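Local structure of O-methyltransferase (Saccharopolyspora spinosa, 4CE0) at residues G77-T82 with I91-V96; F100-R105 with D157-F162. The protein probably methylates the 4'-hydroxyl of the rhamnose of spinosyn in antibiotic biosynthesis, using S-adenosyl-L-methionine as methyl donor with the help of magnesium. All blocks are in the same frame, centred on the assembly; numbering follows the deposited sequence.

Contact 1: G77-T82 with I91-V96. With SAH (S-adenosyl-L-homocysteine), chain B.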
# COMPACT_ATOMS: atom_id res chain seq x y z
N GLY A 77 -23.34 -0.31 -15.05
CA GLY A 77 -22.46 -1.04 -15.95
C GLY A 77 -21.14 -1.43 -15.33
O GLY A 77 -20.86 -1.07 -14.19
N ASP A 78 -20.38 -2.22 -16.08
CA ASP A 78 -19.11 -2.73 -15.64
C ASP A 78 -18.04 -1.73 -16.01
O ASP A 78 -18.32 -0.64 -16.58
CB ASP A 78 -18.81 -4.07 -16.33
CG ASP A 78 -19.72 -5.17 -15.87
OD1 ASP A 78 -20.25 -5.09 -14.74
OD2 ASP A 78 -19.91 -6.13 -16.66
N PHE A 79 -16.80 -2.09 -15.69
CA PHE A 79 -15.68 -1.24 -16.03
C PHE A 79 -14.83 -2.07 -16.94
O PHE A 79 -14.77 -3.28 -16.76
CB PHE A 79 -14.85 -0.87 -14.79
CG PHE A 79 -15.62 -0.13 -13.73
CD1 PHE A 79 -16.79 0.55 -14.02
CD2 PHE A 79 -15.13 -0.08 -12.44
CE1 PHE A 79 -17.48 1.26 -13.01
CE2 PHE A 79 -15.82 0.62 -11.44
CZ PHE A 79 -17.00 1.28 -11.74
N ALA A 80 -14.14 -1.45 -17.87
CA ALA A 80 -13.29 -2.20 -18.75
C ALA A 80 -12.06 -1.40 -19.10
O ALA A 80 -12.18 -0.20 -19.38
CB ALA A 80 -14.06 -2.58 -20.04
N GLU A 81 -10.90 -2.06 -19.11
CA GLU A 81 -9.69 -1.44 -19.68
C GLU A 81 -9.12 -2.29 -20.81
O GLU A 81 -8.85 -3.49 -20.66
CB GLU A 81 -8.59 -1.13 -18.65
CG GLU A 81 -7.41 -0.28 -19.27
CD GLU A 81 -6.21 -0.14 -18.37
OE1 GLU A 81 -5.84 -1.15 -17.72
OE2 GLU A 81 -5.61 0.98 -18.33
N THR A 82 -8.95 -1.63 -21.96
CA THR A 82 -8.36 -2.25 -23.12
C THR A 82 -6.94 -1.78 -23.18
O THR A 82 -6.64 -0.66 -23.64
CB THR A 82 -9.14 -1.97 -24.45
OG1 THR A 82 -9.29 -0.56 -24.71
CG2 THR A 82 -10.50 -2.59 -24.38
N ILE A 91 -6.49 -3.19 -11.38
CA ILE A 91 -6.46 -3.44 -9.92
C ILE A 91 -7.08 -2.26 -9.18
O ILE A 91 -7.92 -2.44 -8.27
CB ILE A 91 -5.03 -3.70 -9.43
CG1 ILE A 91 -4.54 -5.04 -9.98
CG2 ILE A 91 -4.96 -3.79 -7.90
CD1 ILE A 91 -3.06 -5.20 -9.91
N PHE A 92 -6.71 -1.05 -9.58
CA PHE A 92 -7.26 0.13 -8.94
C PHE A 92 -8.77 0.23 -9.07
O PHE A 92 -9.44 0.46 -8.08
CB PHE A 92 -6.62 1.41 -9.47
CG PHE A 92 -7.05 2.62 -8.73
CD1 PHE A 92 -6.60 2.83 -7.42
CD2 PHE A 92 -7.94 3.52 -9.30
CE1 PHE A 92 -7.00 3.94 -6.72
CE2 PHE A 92 -8.36 4.64 -8.61
CZ PHE A 92 -7.87 4.86 -7.31
N MET A 93 -9.31 0.00 -10.26
CA MET A 93 -10.77 0.07 -10.41
C MET A 93 -11.43 -0.97 -9.50
O MET A 93 -12.46 -0.71 -8.87
CB MET A 93 -11.19 -0.16 -11.86
CG MET A 93 -10.67 0.86 -12.79
SD MET A 93 -11.43 0.77 -14.42
CE MET A 93 -10.50 -0.57 -15.09
N ARG A 94 -10.84 -2.14 -9.43
CA ARG A 94 -11.41 -3.19 -8.56
C ARG A 94 -11.33 -2.74 -7.11
O ARG A 94 -12.22 -3.02 -6.29
CB ARG A 94 -10.69 -4.51 -8.76
CG ARG A 94 -11.07 -5.64 -7.75
CD ARG A 94 -12.49 -6.14 -7.87
NE ARG A 94 -12.92 -7.00 -6.75
CZ ARG A 94 -13.58 -6.57 -5.68
NH1 ARG A 94 -13.88 -5.28 -5.51
NH2 ARG A 94 -13.94 -7.43 -4.74
N ALA A 95 -10.27 -2.01 -6.79
CA ALA A 95 -10.09 -1.57 -5.39
C ALA A 95 -11.09 -0.47 -5.04
O ALA A 95 -11.57 -0.40 -3.90
CB ALA A 95 -8.68 -1.12 -5.16
N VAL A 96 -11.44 0.39 -6.00
CA VAL A 96 -12.45 1.40 -5.70
C VAL A 96 -13.80 0.74 -5.35
O VAL A 96 -14.43 1.08 -4.33
CB VAL A 96 -12.61 2.40 -6.82
CG1 VAL A 96 -13.62 3.45 -6.41
CG2 VAL A 96 -11.27 3.06 -7.17
N SAH B . 0.16 0.45 -17.19
CA SAH B . -0.66 0.66 -18.40
CB SAH B . -0.55 -0.38 -19.48
CG SAH B . -1.08 -0.29 -20.91
SD SAH B . 0.34 -0.76 -21.94
C SAH B . -1.98 0.58 -17.76
O SAH B . -2.92 0.42 -18.53
OXT SAH B . -1.83 0.73 -16.40
C5' SAH B . -0.47 -1.28 -23.49
C4' SAH B . -1.19 -2.64 -23.40
O4' SAH B . -2.08 -2.80 -24.48
C3' SAH B . -0.26 -3.86 -23.46
O3' SAH B . -0.48 -4.62 -22.30
C2' SAH B . -0.61 -4.62 -24.75
O2' SAH B . -0.50 -6.06 -24.73
C1' SAH B . -2.04 -4.13 -24.99
N9 SAH B . -2.50 -4.08 -26.40
C8 SAH B . -2.22 -3.07 -27.30
N7 SAH B . -2.86 -3.36 -28.45
C5 SAH B . -3.57 -4.50 -28.29
C6 SAH B . -4.40 -5.24 -29.13
N6 SAH B . -4.64 -4.85 -30.38
N1 SAH B . -4.97 -6.40 -28.67
C2 SAH B . -4.77 -6.84 -27.38
N3 SAH B . -3.93 -6.11 -26.57
C4 SAH B . -3.37 -4.95 -26.99
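M93 reaches from the helix toward the strand and meets F79 and E81 in turn. Its CB lies 4.0 Å from CD2 of the F79 ring, approaching obliquely. From there CG stands anti to the carbonyl carbon (chi1 -62°), which carries the chain alongside F79, the two side chains sliding past each other in opposite directions. The sulfur comes down beside the root of the phenylalanine, with M93 SD 3.8 Å from F79 CB. The same SD is 5.2 Å from the F79 ring centroid and 53° off the ring normal, an oblique Met-aromatic contact. A bend at chi3 (-80°) then turns the methyl group along the strand, so that M93 CE ends 4.1 Å from E81 CB. The two elements are the strand and helix of the beta-alpha-beta unit 78-82, 88-100, 107-111 in the Rossmann-like sheet of this methyltransferase. Over these short segments the axes run nearly antiparallel and approach to 9.6 Å, as expected where a helix packs back on the strand it follows. L63 and V67 of helix 56-73 join the apolar layer, touching M93 and F79 respectively. F79 and E81 both start out toward the helix, whereas A80 between them faces the other way. Beyond CB, E81 leaves the methionine and runs extended to S-adenosyl-L-homocysteine, where E81 OE2 lies 2.8 Å from SAH O, one of the two carboxyl oxygens of the ligand. A proton on one of the acid groups probably joins the pair, and R183 forms a salt bridge with the same OE2.

Contact 2: F100-R105 with D157-F162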
# COMPACT_ATOMS: atom_id res chain seq x y z
N PHE A 100 -15.90 0.95 -1.83
CA PHE A 100 -17.27 1.42 -1.74
C PHE A 100 -18.27 0.31 -1.45
O PHE A 100 -19.46 0.56 -1.35
CB PHE A 100 -17.65 2.16 -3.01
CG PHE A 100 -17.22 3.60 -3.01
CD1 PHE A 100 -15.92 3.94 -3.36
CD2 PHE A 100 -18.11 4.61 -2.65
CE1 PHE A 100 -15.52 5.25 -3.35
CE2 PHE A 100 -17.72 5.92 -2.64
CZ PHE A 100 -16.41 6.25 -2.99
N GLY A 101 -17.78 -0.92 -1.29
CA GLY A 101 -18.66 -2.04 -1.03
C GLY A 101 -19.59 -2.44 -2.18
O GLY A 101 -20.53 -3.18 -1.96
N ASP A 102 -19.33 -1.96 -3.40
CA ASP A 102 -20.12 -2.35 -4.58
C ASP A 102 -19.69 -3.75 -5.03
O ASP A 102 -18.56 -3.96 -5.48
CB ASP A 102 -19.97 -1.33 -5.72
CG ASP A 102 -20.77 -1.72 -6.98
OD1 ASP A 102 -20.74 -2.90 -7.42
OD2 ASP A 102 -21.44 -0.82 -7.54
N THR A 103 -20.58 -4.73 -4.89
CA THR A 103 -20.22 -6.12 -5.17
C THR A 103 -20.85 -6.61 -6.47
O THR A 103 -20.62 -7.74 -6.89
CB THR A 103 -20.62 -7.04 -3.99
OG1 THR A 103 -22.05 -7.03 -3.84
CG2 THR A 103 -19.99 -6.57 -2.71
N GLY A 104 -21.60 -5.75 -7.13
CA GLY A 104 -22.32 -6.13 -8.34
C GLY A 104 -21.57 -5.90 -9.64
O GLY A 104 -21.71 -6.70 -10.58
N ARG A 105 -20.77 -4.84 -9.71
CA ARG A 105 -20.05 -4.50 -10.92
C ARG A 105 -18.80 -5.35 -11.17
O ARG A 105 -18.12 -5.78 -10.25
CB ARG A 105 -19.67 -3.02 -10.87
CG ARG A 105 -20.87 -2.12 -10.66
CD ARG A 105 -20.41 -0.69 -10.59
NE ARG A 105 -21.48 0.27 -10.29
CZ ARG A 105 -22.05 1.07 -11.17
NH1 ARG A 105 -21.72 1.01 -12.46
NH2 ARG A 105 -22.96 1.94 -10.76
N ASP A 157 -10.79 -11.91 -7.44
CA ASP A 157 -12.05 -12.56 -7.06
C ASP A 157 -13.10 -12.54 -8.19
O ASP A 157 -12.76 -12.32 -9.36
CB ASP A 157 -12.60 -11.95 -5.76
CG ASP A 157 -13.18 -10.55 -5.94
OD1 ASP A 157 -12.91 -9.90 -6.98
OD2 ASP A 157 -13.92 -10.11 -5.02
N GLU A 158 -14.35 -12.77 -7.85
CA GLU A 158 -15.43 -12.98 -8.86
C GLU A 158 -15.74 -11.71 -9.65
O GLU A 158 -16.36 -11.77 -10.72
CB GLU A 158 -16.72 -13.43 -8.19
CG GLU A 158 -17.05 -12.58 -6.95
CD GLU A 158 -18.49 -12.71 -6.48
OE1 GLU A 158 -19.27 -13.43 -7.14
OE2 GLU A 158 -18.84 -12.08 -5.45
N GLN A 159 -15.33 -10.55 -9.12
CA GLN A 159 -15.64 -9.29 -9.78
C GLN A 159 -14.59 -8.85 -10.79
O GLN A 159 -14.65 -7.74 -11.30
CB GLN A 159 -15.81 -8.19 -8.72
CG GLN A 159 -17.09 -8.31 -7.92
CD GLN A 159 -17.25 -7.15 -6.94
OE1 GLN A 159 -16.96 -7.28 -5.75
NE2 GLN A 159 -17.67 -6.01 -7.45
N VAL A 160 -13.61 -9.71 -11.05
CA VAL A 160 -12.59 -9.44 -12.06
C VAL A 160 -12.64 -10.55 -13.13
O VAL A 160 -12.56 -11.76 -12.78
CB VAL A 160 -11.18 -9.45 -11.47
CG1 VAL A 160 -10.16 -9.02 -12.53
CG2 VAL A 160 -11.10 -8.53 -10.22
N ARG A 161 -12.76 -10.16 -14.39
CA ARG A 161 -12.76 -11.10 -15.53
C ARG A 161 -11.75 -10.69 -16.59
O ARG A 161 -11.49 -9.50 -16.84
CB ARG A 161 -14.16 -11.20 -16.14
CG ARG A 161 -15.18 -11.74 -15.14
CD ARG A 161 -16.56 -11.96 -15.76
NE ARG A 161 -16.54 -12.99 -16.81
CZ ARG A 161 -17.63 -13.55 -17.34
NH1 ARG A 161 -18.84 -13.21 -16.92
NH2 ARG A 161 -17.51 -14.45 -18.31
N PHE A 162 -11.12 -11.70 -17.16
CA PHE A 162 -10.06 -11.46 -18.12
C PHE A 162 -10.55 -11.82 -19.50
O PHE A 162 -11.23 -12.82 -19.66
CB PHE A 162 -8.82 -12.25 -17.74
CG PHE A 162 -8.33 -11.94 -16.34
CD1 PHE A 162 -8.82 -12.65 -15.25
CD2 PHE A 162 -7.38 -10.95 -16.13
CE1 PHE A 162 -8.37 -12.38 -13.95
CE2 PHE A 162 -6.91 -10.66 -14.81
CZ PHE A 162 -7.41 -11.38 -13.74
O HOH W 1 -16.42 -5.06 -3.97
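Q159 NE2 spends both its hydrogens on backbone carbonyls of the loop 100-105. The bond to R105 O is 2.8 Å long from Q159 NE2 and almost straight (174°), lying in the plane of both the carbonyl and the amide. The second, from Q159 NE2 to D102 O, measures 3.0 Å and is a little more bent, its donor tilted from the carbonyl plane. This double donation fixes the rotation of the amide. A water bridges the same carbonyl to the amide oxygen, donating to D102 O and to Q159 OE1, 2.9 Å from the latter. D102 O thus accepts from both the amide and the water.

D102 also ties the loop together and probably helps to hold the carbonyls in place. Its OD1 accepts from G104 N, forming an Asx turn, and from R105 N at 3.0 Å with an angle of 170°. D102 OD2 makes a salt bridge with R105 NE, 3.0 Å away, the nitrogen sitting above the carboxylate plane; R105 NH2 bonds to V75 O. This loop leaves helix 88-100 through a Schellman motif at G101 and leads into strand 107-111, while Q159 belongs to the type I turn D157-V160 at the start of strand 160-164, the neighbouring strand.

Packing around the amide is modest. Q159 CD rests 3.6 Å from T103 CA, and Q159 CG passes 3.6 Å from R105 O, the chain running extended to the loop. L97 and R94 of helix 88-100 also touch Q159.

In the fold
Contact 1 and contact 2 follow one another along the chain, helix 88-100 leading from the first to the second, and their centres lie about 8 Å apart. They touch directly: R94 NH2 of the helix makes a 2.7 Å salt bridge with D157 OD2, and G77 O, just before strand 78-82, probably accepts from R105 NH1 at 2.8 Å. Both reach the same sheet, but at different depths. Contact 1 is buried, about 7 Å from the chain centre, and through E81 enters the S-adenosyl-L-homocysteine pocket, with the E81 side chain about 7 Å from magnesium. Contact 2 is a surface contact about 15 Å from that centre, away from the ligand and metal sites.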